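Local structure of DUF1780 domain-containing protein (Pseudomonas aeruginosa, 1Y0K) at residues 140-145 against 173-178; 150-155 against 177-182; 121-126 against 165-170; 63-68 against 188-193. The protein is of unknown function but belongs to a family of putative endonucleases placed in the PD-(D/E)XK nuclease clan. One frame throughout, in Å; residues are numbered along the deposited sequence.

Contact 1: 140-145 against 173-178; sequences DLLAFV and SMVGPT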
loop_
_atom_site.group_PDB
_atom_site.type_symbol
_atom_site.label_atom_id
_atom_site.label_comp_id
_atom_site.label_asym_id
_atom_site.label_seq_id
_atom_site.Cartn_x
_atom_site.Cartn_y
_atom_site.Cartn_z
ATOM N N ASP A 140 9.559 1.303 6.101
ATOM C CA ASP A 140 8.353 0.490 5.948
ATOM C C ASP A 140 7.589 0.961 4.719
ATOM O O ASP A 140 6.912 1.989 4.750
ATOM C CB ASP A 140 7.497 0.636 7.201
ATOM C CG ASP A 140 8.266 0.271 8.466
ATOM O OD1 ASP A 140 8.769 -0.870 8.537
ATOM O OD2 ASP A 140 8.361 1.116 9.388
ATOM N N LEU A 141 7.732 0.230 3.622
ATOM C CA LEU A 141 7.124 0.654 2.366
ATOM C C LEU A 141 5.623 0.395 2.393
ATOM O O LEU A 141 5.176 -0.646 2.876
ATOM C CB LEU A 141 7.775 -0.062 1.175
ATOM C CG LEU A 141 9.110 0.523 0.661
ATOM C CD1 LEU A 141 8.843 1.621 -0.320
ATOM C CD2 LEU A 141 10.045 1.044 1.772
ATOM N N LEU A 142 4.864 1.356 1.875
ATOM C CA LEU A 142 3.401 1.272 1.848
ATOM C C LEU A 142 2.888 1.760 0.501
ATOM O O LEU A 142 2.979 2.952 0.191
ATOM C CB LEU A 142 2.783 2.093 2.985
ATOM C CG LEU A 142 1.255 2.104 3.083
ATOM C CD1 LEU A 142 0.702 0.674 3.253
ATOM C CD2 LEU A 142 0.796 3.010 4.239
ATOM N N ALA A 143 2.377 0.827 -0.303
ATOM C CA ALA A 143 1.870 1.155 -1.638
ATOM C C ALA A 143 0.375 1.364 -1.574
ATOM O O ALA A 143 -0.336 0.502 -1.043
ATOM C CB ALA A 143 2.167 0.005 -2.616
ATOM N N PHE A 144 -0.113 2.487 -2.111
ATOM C CA PHE A 144 -1.553 2.629 -2.356
ATOM C C PHE A 144 -1.810 2.196 -3.797
ATOM O O PHE A 144 -1.322 2.823 -4.743
ATOM C CB PHE A 144 -2.055 4.054 -2.110
ATOM C CG PHE A 144 -3.538 4.197 -2.317
ATOM C CD1 PHE A 144 -4.415 3.885 -1.281
ATOM C CD2 PHE A 144 -4.053 4.612 -3.542
ATOM C CE1 PHE A 144 -5.798 3.989 -1.458
ATOM C CE2 PHE A 144 -5.444 4.722 -3.725
ATOM C CZ PHE A 144 -6.307 4.404 -2.681
ATOM N N VAL A 145 -2.524 1.087 -3.936
ATOM C CA VAL A 145 -2.735 0.436 -5.215
ATOM C C VAL A 145 -4.191 0.630 -5.670
ATOM O O VAL A 145 -5.137 0.204 -4.994
ATOM C CB VAL A 145 -2.373 -1.076 -5.150
ATOM C CG1 VAL A 145 -2.454 -1.704 -6.552
ATOM C CG2 VAL A 145 -0.977 -1.272 -4.580
ATOM N N SER A 173 3.952 -3.215 2.549
ATOM C CA SER A 173 2.517 -3.411 2.665
ATOM C C SER A 173 1.821 -2.742 1.493
ATOM O O SER A 173 2.370 -1.818 0.884
ATOM C CB SER A 173 1.997 -2.827 3.978
ATOM O OG SER A 173 2.676 -3.370 5.097
HETATM N N MSE A 174 0.614 -3.223 1.184
HETATM C CA MSE A 174 -0.247 -2.619 0.166
HETATM C C MSE A 174 -1.613 -2.288 0.750
HETATM O O MSE A 174 -2.138 -3.001 1.611
HETATM C CB MSE A 174 -0.486 -3.576 -1.005
HETATM C CG MSE A 174 0.724 -4.026 -1.800
HETATM SE SE MSE A 174 0.174 -5.262 -3.057
HETATM C CE MSE A 174 -0.462 -6.554 -2.058
ATOM N N VAL A 175 -2.196 -1.211 0.257
ATOM C CA VAL A 175 -3.581 -0.882 0.583
ATOM C C VAL A 175 -4.231 -0.279 -0.656
ATOM O O VAL A 175 -3.584 0.408 -1.433
ATOM C CB VAL A 175 -3.687 0.071 1.809
ATOM C CG1 VAL A 175 -3.044 1.439 1.527
ATOM C CG2 VAL A 175 -5.164 0.249 2.246
ATOM N N GLY A 176 -5.512 -0.566 -0.847
ATOM C CA GLY A 176 -6.280 0.066 -1.911
ATOM C C GLY A 176 -7.737 0.064 -1.510
ATOM O O GLY A 176 -8.079 -0.371 -0.419
ATOM N N PRO A 177 -8.616 0.553 -2.396
ATOM C CA PRO A 177 -10.028 0.575 -2.029
ATOM C C PRO A 177 -10.593 -0.820 -1.727
ATOM O O PRO A 177 -11.531 -0.943 -0.930
ATOM C CB PRO A 177 -10.701 1.220 -3.252
ATOM C CG PRO A 177 -9.576 2.010 -3.930
ATOM C CD PRO A 177 -8.362 1.145 -3.720
ATOM N N THR A 178 -10.016 -1.867 -2.313
ATOM C CA THR A 178 -10.588 -3.213 -2.145
ATOM C C THR A 178 -9.932 -4.091 -1.080
ATOM O O THR A 178 -10.516 -5.092 -0.677
ATOM C CB THR A 178 -10.592 -4.012 -3.460
ATOM O OG1 THR A 178 -9.244 -4.183 -3.918
ATOM C CG2 THR A 178 -11.402 -3.271 -4.534
HETATM O O HOH W 1 4.883 -1.706 5.504
#
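The Phe144 ring is met obliquely along one flank by the second strand and the loop after it. Its CD1 approaches Val175 O at 3.6 Å and Val175 CG1 at 4.0 Å, while CE1 lies by Gly176 CA and CZ reaches CD of Pro177, the side chains crossing at about a right angle. Trp32 of helix 26-40 makes an edge-to-face pair with the same ring. CG of Phe144 stands anti to the backbone N (chi1 -178°), which swings the ring from its face of the sheet toward Val175 and the Gly176-Pro177 turn. Beneath these side chains run two neighbouring parallel strands at the centre of the mixed sheet, which forms the core of this fold as in nucleases of the PD-(D/E)XK clan. Ser173 N donates to Leu141 O, Ala143 N to Ser173 O (2.9 Å, 171°), Val175 N to Ala143 O, nearly along its C=O axis, and Val145 N to Val175 O (2.8 Å). A water donates to Leu141 O and also bonds Ser173 OG, so that carbonyl takes two bonds. On the Phe144 side of the sheet, Leu142 CD1 touches Ser173 CB at 3.8 Å. On the other side, Ala143 CB faces CG of Met174, a selenomethionine here.

Contact 2: 150-155 against 177-182; sequences AVPDFN and PTFARV
This is a small, partly buried aromatic and proline contact at the periphery, joining the two-stranded parallel sheet of 107-110 and 150-153 to the turn that leads into strand 179-185 of the main sheet. Phe154 turns its edge toward the face of Phe179 in an offset edge-to-face pair, with centroids 5.9 Å apart and planes at 65°. The touching corner is CE2 of Phe154, which comes within 3.7 Å of Phe179 CB. Phe179 holds CG between its backbone N and carbonyl carbon (chi1 83°), the crowded position, which turns the ring toward Pro152 and Phe154. Thr178 OG1 takes the corresponding position on its own residue and lies in the plane of both rings, 3.7 Å from Phe154 CZ. Pro152 completes the contact: its CD meets Thr178 OG1 tip to tip at 3.8 Å, its CG leans on Phe179 CE2 at 4.1 Å, and its CB lies over the rim of one Phe154 face. Asp153 OD1 accepts from Asn155 N in an Asx turn around Phe154. With no polar bond between the two segments, their cohesion rests on van der Waals packing and on the edge of Phe154, whose slightly positive C-H groups probably suit the face of Phe179.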
loop_
_atom_site.group_PDB
_atom_site.type_symbol
_atom_site.label_atom_id
_atom_site.label_comp_id
_atom_site.label_asym_id
_atom_site.label_seq_id
_atom_site.Cartn_x
_atom_site.Cartn_y
_atom_site.Cartn_z
ATOM N N ALA A 150 -8.163 -2.937 -13.586
ATOM C CA ALA A 150 -8.019 -4.240 -12.952
ATOM C C ALA A 150 -8.641 -4.329 -11.556
ATOM O O ALA A 150 -8.767 -3.333 -10.845
ATOM C CB ALA A 150 -6.540 -4.676 -12.936
ATOM N N VAL A 151 -9.056 -5.536 -11.195
ATOM C CA VAL A 151 -9.534 -5.833 -9.844
ATOM C C VAL A 151 -8.781 -7.088 -9.397
ATOM O O VAL A 151 -8.589 -7.994 -10.199
ATOM C CB VAL A 151 -11.076 -6.059 -9.813
ATOM C CG1 VAL A 151 -11.812 -4.767 -10.113
ATOM C CG2 VAL A 151 -11.498 -7.118 -10.818
ATOM N N PRO A 152 -8.316 -7.143 -8.134
ATOM C CA PRO A 152 -7.556 -8.346 -7.741
ATOM C C PRO A 152 -8.393 -9.610 -7.800
ATOM O O PRO A 152 -9.596 -9.577 -7.520
ATOM C CB PRO A 152 -7.163 -8.054 -6.291
ATOM C CG PRO A 152 -7.223 -6.554 -6.181
ATOM C CD PRO A 152 -8.401 -6.174 -7.028
ATOM N N ASP A 153 -7.764 -10.712 -8.180
ATOM C CA ASP A 153 -8.402 -12.008 -8.073
ATOM C C ASP A 153 -8.047 -12.564 -6.698
ATOM O O ASP A 153 -6.947 -13.073 -6.486
ATOM C CB ASP A 153 -7.935 -12.945 -9.178
ATOM C CG ASP A 153 -8.705 -14.246 -9.198
ATOM O OD1 ASP A 153 -9.332 -14.597 -8.161
ATOM O OD2 ASP A 153 -8.663 -14.935 -10.250
ATOM N N PHE A 154 -8.978 -12.433 -5.760
ATOM C CA PHE A 154 -8.728 -12.827 -4.384
ATOM C C PHE A 154 -8.716 -14.350 -4.175
ATOM O O PHE A 154 -8.401 -14.841 -3.081
ATOM C CB PHE A 154 -9.723 -12.111 -3.448
ATOM C CG PHE A 154 -9.548 -10.607 -3.419
ATOM C CD1 PHE A 154 -10.529 -9.761 -3.947
ATOM C CD2 PHE A 154 -8.394 -10.044 -2.885
ATOM C CE1 PHE A 154 -10.369 -8.374 -3.918
ATOM C CE2 PHE A 154 -8.213 -8.666 -2.863
ATOM C CZ PHE A 154 -9.201 -7.825 -3.380
ATOM N N ASN A 155 -9.024 -15.096 -5.232
ATOM C CA ASN A 155 -8.946 -16.556 -5.179
ATOM C C ASN A 155 -7.557 -17.100 -5.471
ATOM O O ASN A 155 -7.346 -18.319 -5.442
ATOM C CB ASN A 155 -9.967 -17.180 -6.127
ATOM C CG ASN A 155 -11.391 -16.854 -5.732
ATOM O OD1 ASN A 155 -11.688 -16.641 -4.554
ATOM N ND2 ASN A 155 -12.274 -16.788 -6.714
ATOM N N PRO A 177 -8.616 0.553 -2.396
ATOM C CA PRO A 177 -10.028 0.575 -2.029
ATOM C C PRO A 177 -10.593 -0.820 -1.727
ATOM O O PRO A 177 -11.531 -0.943 -0.930
ATOM C CB PRO A 177 -10.701 1.220 -3.252
ATOM C CG PRO A 177 -9.576 2.010 -3.930
ATOM C CD PRO A 177 -8.362 1.145 -3.720
ATOM N N THR A 178 -10.016 -1.867 -2.313
ATOM C CA THR A 178 -10.588 -3.213 -2.145
ATOM C C THR A 178 -9.932 -4.091 -1.080
ATOM O O THR A 178 -10.516 -5.092 -0.677
ATOM C CB THR A 178 -10.592 -4.012 -3.460
ATOM O OG1 THR A 178 -9.244 -4.183 -3.918
ATOM C CG2 THR A 178 -11.402 -3.271 -4.534
ATOM N N PHE A 179 -8.724 -3.740 -0.637
ATOM C CA PHE A 179 -7.989 -4.652 0.251
ATOM C C PHE A 179 -6.780 -3.994 0.895
ATOM O O PHE A 179 -6.360 -2.918 0.485
ATOM C CB PHE A 179 -7.529 -5.894 -0.524
ATOM C CG PHE A 179 -6.249 -5.691 -1.291
ATOM C CD1 PHE A 179 -5.048 -6.204 -0.800
ATOM C CD2 PHE A 179 -6.240 -4.963 -2.475
ATOM C CE1 PHE A 179 -3.856 -6.014 -1.493
ATOM C CE2 PHE A 179 -5.041 -4.762 -3.186
ATOM C CZ PHE A 179 -3.851 -5.287 -2.689
ATOM N N ALA A 180 -6.235 -4.663 1.910
ATOM C CA ALA A 180 -4.924 -4.322 2.472
ATOM C C ALA A 180 -4.188 -5.616 2.794
ATOM O O ALA A 180 -4.806 -6.645 3.105
ATOM C CB ALA A 180 -5.080 -3.473 3.707
ATOM N N ARG A 181 -2.866 -5.581 2.683
ATOM C CA ARG A 181 -2.059 -6.736 3.031
ATOM C C ARG A 181 -0.657 -6.292 3.413
ATOM O O ARG A 181 -0.053 -5.464 2.727
ATOM C CB ARG A 181 -1.985 -7.720 1.857
ATOM C CG ARG A 181 -1.123 -8.950 2.142
ATOM C CD ARG A 181 -1.074 -9.881 0.926
ATOM N NE ARG A 181 -0.173 -11.008 1.159
ATOM C CZ ARG A 181 -0.545 -12.180 1.677
ATOM N NH1 ARG A 181 -1.816 -12.418 1.987
ATOM N NH2 ARG A 181 0.358 -13.133 1.867
ATOM N N VAL A 182 -0.154 -6.845 4.510
ATOM C CA VAL A 182 1.267 -6.726 4.837
ATOM C C VAL A 182 1.975 -7.863 4.086
ATOM O O VAL A 182 1.715 -9.050 4.353
ATOM C CB VAL A 182 1.500 -6.847 6.371
ATOM C CG1 VAL A 182 2.999 -6.792 6.697
ATOM C CG2 VAL A 182 0.738 -5.743 7.118
#

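Contact 3: 121-126 against 165-170; sequences TLRKKA and LRQGWR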
loop_
_atom_site.group_PDB
_atom_site.type_symbol
_atom_site.label_atom_id
_atom_site.label_comp_id
_atom_site.label_asym_id
_atom_site.label_seq_id
_atom_site.Cartn_x
_atom_site.Cartn_y
_atom_site.Cartn_z
ATOM N N THR A 121 8.499 0.963 -9.519
ATOM C CA THR A 121 8.761 2.010 -8.536
ATOM C C THR A 121 9.719 1.527 -7.449
ATOM O O THR A 121 10.645 2.248 -7.069
ATOM C CB THR A 121 7.433 2.544 -7.944
ATOM O OG1 THR A 121 6.707 3.193 -8.994
ATOM C CG2 THR A 121 7.692 3.565 -6.851
ATOM N N LEU A 122 9.505 0.310 -6.954
ATOM C CA LEU A 122 10.400 -0.233 -5.926
ATOM C C LEU A 122 11.851 -0.350 -6.407
ATOM O O LEU A 122 12.772 -0.060 -5.642
ATOM C CB LEU A 122 9.884 -1.551 -5.361
ATOM C CG LEU A 122 8.668 -1.385 -4.425
ATOM C CD1 LEU A 122 8.167 -2.736 -3.984
ATOM C CD2 LEU A 122 9.010 -0.532 -3.178
ATOM N N ARG A 123 12.044 -0.741 -7.671
ATOM C CA ARG A 123 13.393 -0.802 -8.266
ATOM C C ARG A 123 14.062 0.577 -8.306
ATOM O O ARG A 123 15.244 0.704 -7.971
ATOM C CB ARG A 123 13.345 -1.402 -9.676
ATOM C CG ARG A 123 12.991 -2.886 -9.677
ATOM C CD ARG A 123 12.707 -3.413 -11.080
ATOM N NE ARG A 123 12.180 -4.778 -11.036
ATOM C CZ ARG A 123 11.318 -5.281 -11.916
ATOM N NH1 ARG A 123 10.870 -4.543 -12.925
ATOM N NH2 ARG A 123 10.889 -6.526 -11.776
ATOM N N LYS A 124 13.300 1.593 -8.711
ATOM C CA LYS A 124 13.805 2.965 -8.795
ATOM C C LYS A 124 14.179 3.488 -7.413
ATOM O O LYS A 124 15.253 4.085 -7.228
ATOM C CB LYS A 124 12.776 3.899 -9.433
ATOM C CG LYS A 124 12.533 3.691 -10.925
ATOM C CD LYS A 124 11.502 4.711 -11.433
ATOM C CE LYS A 124 11.261 4.594 -12.941
ATOM N NZ LYS A 124 12.376 5.177 -13.753
ATOM N N LYS A 125 13.298 3.262 -6.436
ATOM C CA LYS A 125 13.600 3.660 -5.046
ATOM C C LYS A 125 14.831 2.957 -4.492
ATOM O O LYS A 125 15.726 3.604 -3.937
ATOM C CB LYS A 125 12.422 3.371 -4.117
ATOM C CG LYS A 125 11.234 4.275 -4.276
ATOM C CD LYS A 125 10.265 4.005 -3.119
ATOM C CE LYS A 125 9.057 4.923 -3.147
ATOM N NZ LYS A 125 9.419 6.354 -2.934
ATOM N N ALA A 126 14.876 1.630 -4.624
ATOM C CA ALA A 126 16.015 0.865 -4.150
ATOM C C ALA A 126 17.316 1.429 -4.741
ATOM O O ALA A 126 18.291 1.638 -4.015
ATOM C CB ALA A 126 15.854 -0.602 -4.488
ATOM N N LEU A 165 11.976 -8.379 -0.903
ATOM C CA LEU A 165 12.805 -8.786 0.243
ATOM C C LEU A 165 14.281 -8.484 -0.026
ATOM O O LEU A 165 14.964 -7.894 0.814
ATOM C CB LEU A 165 12.623 -10.268 0.553
ATOM C CG LEU A 165 11.357 -10.696 1.305
ATOM C CD1 LEU A 165 11.120 -12.192 1.145
ATOM C CD2 LEU A 165 11.472 -10.318 2.779
ATOM N N ARG A 166 14.758 -8.865 -1.209
ATOM C CA ARG A 166 16.156 -8.632 -1.591
ATOM C C ARG A 166 16.555 -7.145 -1.668
ATOM O O ARG A 166 17.732 -6.810 -1.545
ATOM C CB ARG A 166 16.507 -9.380 -2.890
ATOM C CG ARG A 166 16.633 -10.897 -2.688
ATOM C CD ARG A 166 17.441 -11.568 -3.796
ATOM N NE ARG A 166 16.711 -11.606 -5.060
ATOM C CZ ARG A 166 15.896 -12.591 -5.435
ATOM N NH1 ARG A 166 15.698 -13.646 -4.648
ATOM N NH2 ARG A 166 15.273 -12.518 -6.605
ATOM N N GLN A 167 15.582 -6.254 -1.853
ATOM C CA GLN A 167 15.853 -4.803 -1.914
ATOM C C GLN A 167 16.191 -4.190 -0.548
ATOM O O GLN A 167 16.702 -3.056 -0.472
ATOM C CB GLN A 167 14.688 -4.058 -2.584
ATOM C CG GLN A 167 14.564 -4.329 -4.093
ATOM C CD GLN A 167 13.238 -3.871 -4.683
ATOM O OE1 GLN A 167 12.274 -3.593 -3.953
ATOM N NE2 GLN A 167 13.181 -3.791 -6.021
ATOM N N GLY A 168 15.889 -4.932 0.517
ATOM C CA GLY A 168 16.338 -4.602 1.873
ATOM C C GLY A 168 15.408 -3.794 2.760
ATOM O O GLY A 168 15.784 -3.444 3.883
ATOM N N TRP A 169 14.197 -3.498 2.285
ATOM C CA TRP A 169 13.199 -2.784 3.107
ATOM C C TRP A 169 12.894 -3.516 4.411
ATOM O O TRP A 169 12.947 -4.743 4.468
ATOM C CB TRP A 169 11.868 -2.613 2.346
ATOM C CG TRP A 169 12.017 -2.275 0.910
ATOM C CD1 TRP A 169 11.655 -3.054 -0.164
ATOM C CD2 TRP A 169 12.587 -1.081 0.366
ATOM N NE1 TRP A 169 11.948 -2.396 -1.340
ATOM C CE2 TRP A 169 12.532 -1.194 -1.045
ATOM C CE3 TRP A 169 13.145 0.077 0.930
ATOM C CZ2 TRP A 169 13.003 -0.193 -1.892
ATOM C CZ3 TRP A 169 13.614 1.063 0.086
ATOM C CH2 TRP A 169 13.540 0.922 -1.312
ATOM N N ARG A 170 12.528 -2.764 5.452
ATOM C CA ARG A 170 12.127 -3.388 6.712
ATOM C C ARG A 170 10.791 -4.133 6.591
ATOM O O ARG A 170 10.590 -5.192 7.195
ATOM C CB ARG A 170 12.024 -2.347 7.821
ATOM C CG ARG A 170 11.780 -3.010 9.178
ATOM C CD ARG A 170 12.042 -2.071 10.318
ATOM N NE ARG A 170 11.069 -0.984 10.385
ATOM C CZ ARG A 170 11.144 -0.006 11.277
ATOM N NH1 ARG A 170 12.149 0.005 12.151
ATOM N NH2 ARG A 170 10.237 0.961 11.295
#
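Gln167 OE1 is gripped by a single hydrogen bond, from NE1 of Trp169 two residues on, at 2.9 Å. The donor lies on a lone pair in the amide plane (N-H...O 153°), and the oxygen in turn lies close to the indole plane, so the bond limits how either flat group can turn. Between them Gly168, the first residue to leave helical geometry after helix 162-166, has a positive phi (94°) and lets the chain fold back so that both side chains reach helix 119-132. Extended beyond CG, Gln167 lays its amide across Leu122, with OE1 3.4 Å from Leu122 CB and NE2 beside the Arg123 backbone. Ala126 CB packs on Gln167 CG at 4.0 Å and on Trp169 CZ2 at 3.9 Å. The indole comes edge-on to the helix: CH2 lies 3.6 Å from Ala126 N, and the Leu122 carbonyl oxygen lies in the ring plane by CZ2. Leu122 CD2 fills in near NE1, 3.9 Å away. The charged ends lead elsewhere, Arg123 NE to Glu163 and Lys125 NZ to Glu68, both as salt bridges. Helix 119-132 and the turn after helix 162-166 thus lie together against one side of the main sheet, with Leu122, Lys125 and Trp169 on Leu141 of strand 140-146 and Trp169 also on Phe184 of strand 179-185.

Contact 4: 63-68 against 188-193; sequences KGAGFE and GAPEFL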
loop_
_atom_site.group_PDB
_atom_site.type_symbol
_atom_site.label_atom_id
_atom_site.label_comp_id
_atom_site.label_asym_id
_atom_site.label_seq_id
_atom_site.Cartn_x
_atom_site.Cartn_y
_atom_site.Cartn_z
ATOM N N LYS A 63 4.272 5.765 15.384
ATOM C CA LYS A 63 4.603 4.768 16.423
ATOM C C LYS A 63 5.703 3.762 16.036
ATOM O O LYS A 63 5.511 2.531 16.088
ATOM C CB LYS A 63 3.342 4.025 16.866
ATOM C CG LYS A 63 2.263 4.936 17.409
ATOM C CD LYS A 63 1.055 4.135 17.893
ATOM C CE LYS A 63 0.012 5.079 18.480
ATOM N NZ LYS A 63 -1.017 4.380 19.303
ATOM N N GLY A 64 6.848 4.290 15.641
ATOM C CA GLY A 64 7.986 3.450 15.314
ATOM C C GLY A 64 8.067 3.070 13.843
ATOM O O GLY A 64 9.146 2.699 13.368
ATOM N N ALA A 65 6.937 3.137 13.136
ATOM C CA ALA A 65 6.929 2.919 11.681
ATOM C C ALA A 65 7.478 4.132 10.949
ATOM O O ALA A 65 7.260 5.268 11.362
ATOM C CB ALA A 65 5.516 2.586 11.171
ATOM N N GLY A 66 8.197 3.874 9.863
ATOM C CA GLY A 66 8.680 4.929 8.982
ATOM C C GLY A 66 8.056 4.648 7.628
ATOM O O GLY A 66 8.652 3.988 6.779
ATOM N N PHE A 67 6.842 5.144 7.431
ATOM C CA PHE A 67 6.104 4.795 6.217
ATOM C C PHE A 67 6.600 5.579 5.023
ATOM O O PHE A 67 6.504 6.815 4.990
ATOM C CB PHE A 67 4.605 5.036 6.395
ATOM C CG PHE A 67 3.898 3.987 7.221
ATOM C CD1 PHE A 67 3.976 2.631 6.885
ATOM C CD2 PHE A 67 3.119 4.364 8.298
ATOM C CE1 PHE A 67 3.305 1.664 7.641
ATOM C CE2 PHE A 67 2.423 3.415 9.048
ATOM C CZ PHE A 67 2.526 2.060 8.725
ATOM N N GLU A 68 7.123 4.837 4.041
ATOM C CA GLU A 68 7.546 5.379 2.763
ATOM C C GLU A 68 6.420 5.066 1.778
ATOM O O GLU A 68 6.232 3.917 1.372
ATOM C CB GLU A 68 8.866 4.721 2.358
ATOM C CG GLU A 68 9.354 4.974 0.932
ATOM C CD GLU A 68 9.946 6.338 0.735
ATOM O OE1 GLU A 68 9.853 7.192 1.659
ATOM O OE2 GLU A 68 10.521 6.548 -0.363
ATOM N N GLY A 188 12.384 -6.438 13.310
ATOM C CA GLY A 188 12.465 -5.066 13.824
ATOM C C GLY A 188 11.295 -4.149 13.502
ATOM O O GLY A 188 11.192 -3.052 14.053
ATOM N N ALA A 189 10.409 -4.597 12.613
ATOM C CA ALA A 189 9.238 -3.817 12.211
ATOM C C ALA A 189 8.257 -3.682 13.372
ATOM O O ALA A 189 8.208 -4.560 14.239
ATOM C CB ALA A 189 8.558 -4.464 11.002
ATOM N N PRO A 190 7.503 -2.567 13.415
ATOM C CA PRO A 190 6.436 -2.403 14.400
ATOM C C PRO A 190 5.579 -3.650 14.552
ATOM O O PRO A 190 5.288 -4.340 13.570
ATOM C CB PRO A 190 5.602 -1.275 13.802
ATOM C CG PRO A 190 6.603 -0.420 13.128
ATOM C CD PRO A 190 7.631 -1.368 12.559
ATOM N N GLU A 191 5.169 -3.935 15.781
ATOM C CA GLU A 191 4.418 -5.152 16.052
ATOM C C GLU A 191 3.105 -5.243 15.266
ATOM O O GLU A 191 2.712 -6.341 14.858
ATOM C CB GLU A 191 4.181 -5.294 17.555
ATOM C CG GLU A 191 3.507 -6.581 17.962
ATOM C CD GLU A 191 2.814 -6.445 19.296
ATOM O OE1 GLU A 191 2.263 -5.354 19.562
ATOM O OE2 GLU A 191 2.818 -7.420 20.076
ATOM N N PHE A 192 2.445 -4.106 15.024
ATOM C CA PHE A 192 1.187 -4.112 14.275
ATOM C C PHE A 192 1.350 -4.610 12.838
ATOM O O PHE A 192 0.434 -5.200 12.278
ATOM C CB PHE A 192 0.422 -2.773 14.352
ATOM C CG PHE A 192 1.056 -1.636 13.583
ATOM C CD1 PHE A 192 0.789 -1.456 12.222
ATOM C CD2 PHE A 192 1.890 -0.722 14.229
ATOM C CE1 PHE A 192 1.373 -0.399 11.508
ATOM C CE2 PHE A 192 2.474 0.350 13.523
ATOM C CZ PHE A 192 2.217 0.507 12.162
ATOM N N LEU A 193 2.525 -4.395 12.255
ATOM C CA LEU A 193 2.829 -4.979 10.950
ATOM C C LEU A 193 3.025 -6.496 11.043
ATOM O O LEU A 193 2.411 -7.257 10.301
ATOM C CB LEU A 193 4.056 -4.300 10.326
ATOM C CG LEU A 193 3.823 -2.843 9.915
ATOM C CD1 LEU A 193 5.124 -2.195 9.452
ATOM C CD2 LEU A 193 2.743 -2.742 8.826
#
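Pro190 lays the CG corner of its ring over the start of strand 65-73, 3.6 Å from Ala65 N and 3.7 Å from Ala65 CB. That methyl also touches Phe192 CZ at 4.0 Å and lies above the rim of one face of the Phe67 ring. Phe67 and Phe192 reach toward each other tip to tip, CZ to CZ at 3.8 Å, with Phe67 CZ lying in the plane of the Phe192 ring, at its edge. Phe192 keeps CG between its backbone N and carbonyl carbon (chi1 71°), the crowded position, pointing the ring back at the strand. Pro190 occupies the N-cap of the short helix 191-194, and its carbonyl receives a weak bond from Leu193 N. The side chains that meet are all apolar, and no polar bond joins the segments. Glu68, held by a salt bridge to Lys125, stands with its carboxylate close to that of Asp59, an arrangement consistent with the PD-(D/E)XK clan, though no metal or substrate role is established here. Helix 191-194 meets the main sheet through Leu193, which lies on Asp140 and Ser173 of neighbouring strands, while helix 26-40 meets Phe67 through Cys34, Phe192 through Leu38 and Leu193 through Phe37.

From the N terminus, 63-68 opens the longest loop, which contact 4 closes only at 188-193, so the other three contacts all fall within it. Contact 3 begins next, at 121-126, and ends at 165-170; it crosses both contact 1 and contact 2, whose first segments lie inside its span and whose second segments lie beyond it. Contacts 1 and 2 finish on the same part of the chain, sharing Pro177 and Thr178. Contact 1 is the sheet centre, about 14 Å from contact 4 and 15 Å from contact 3 between centres. Asp140 joins these three, bonding Arg170 and Gly66, and Arg170 also reaches Gly64 O. Contact 2 brings in the separate two-stranded sheet.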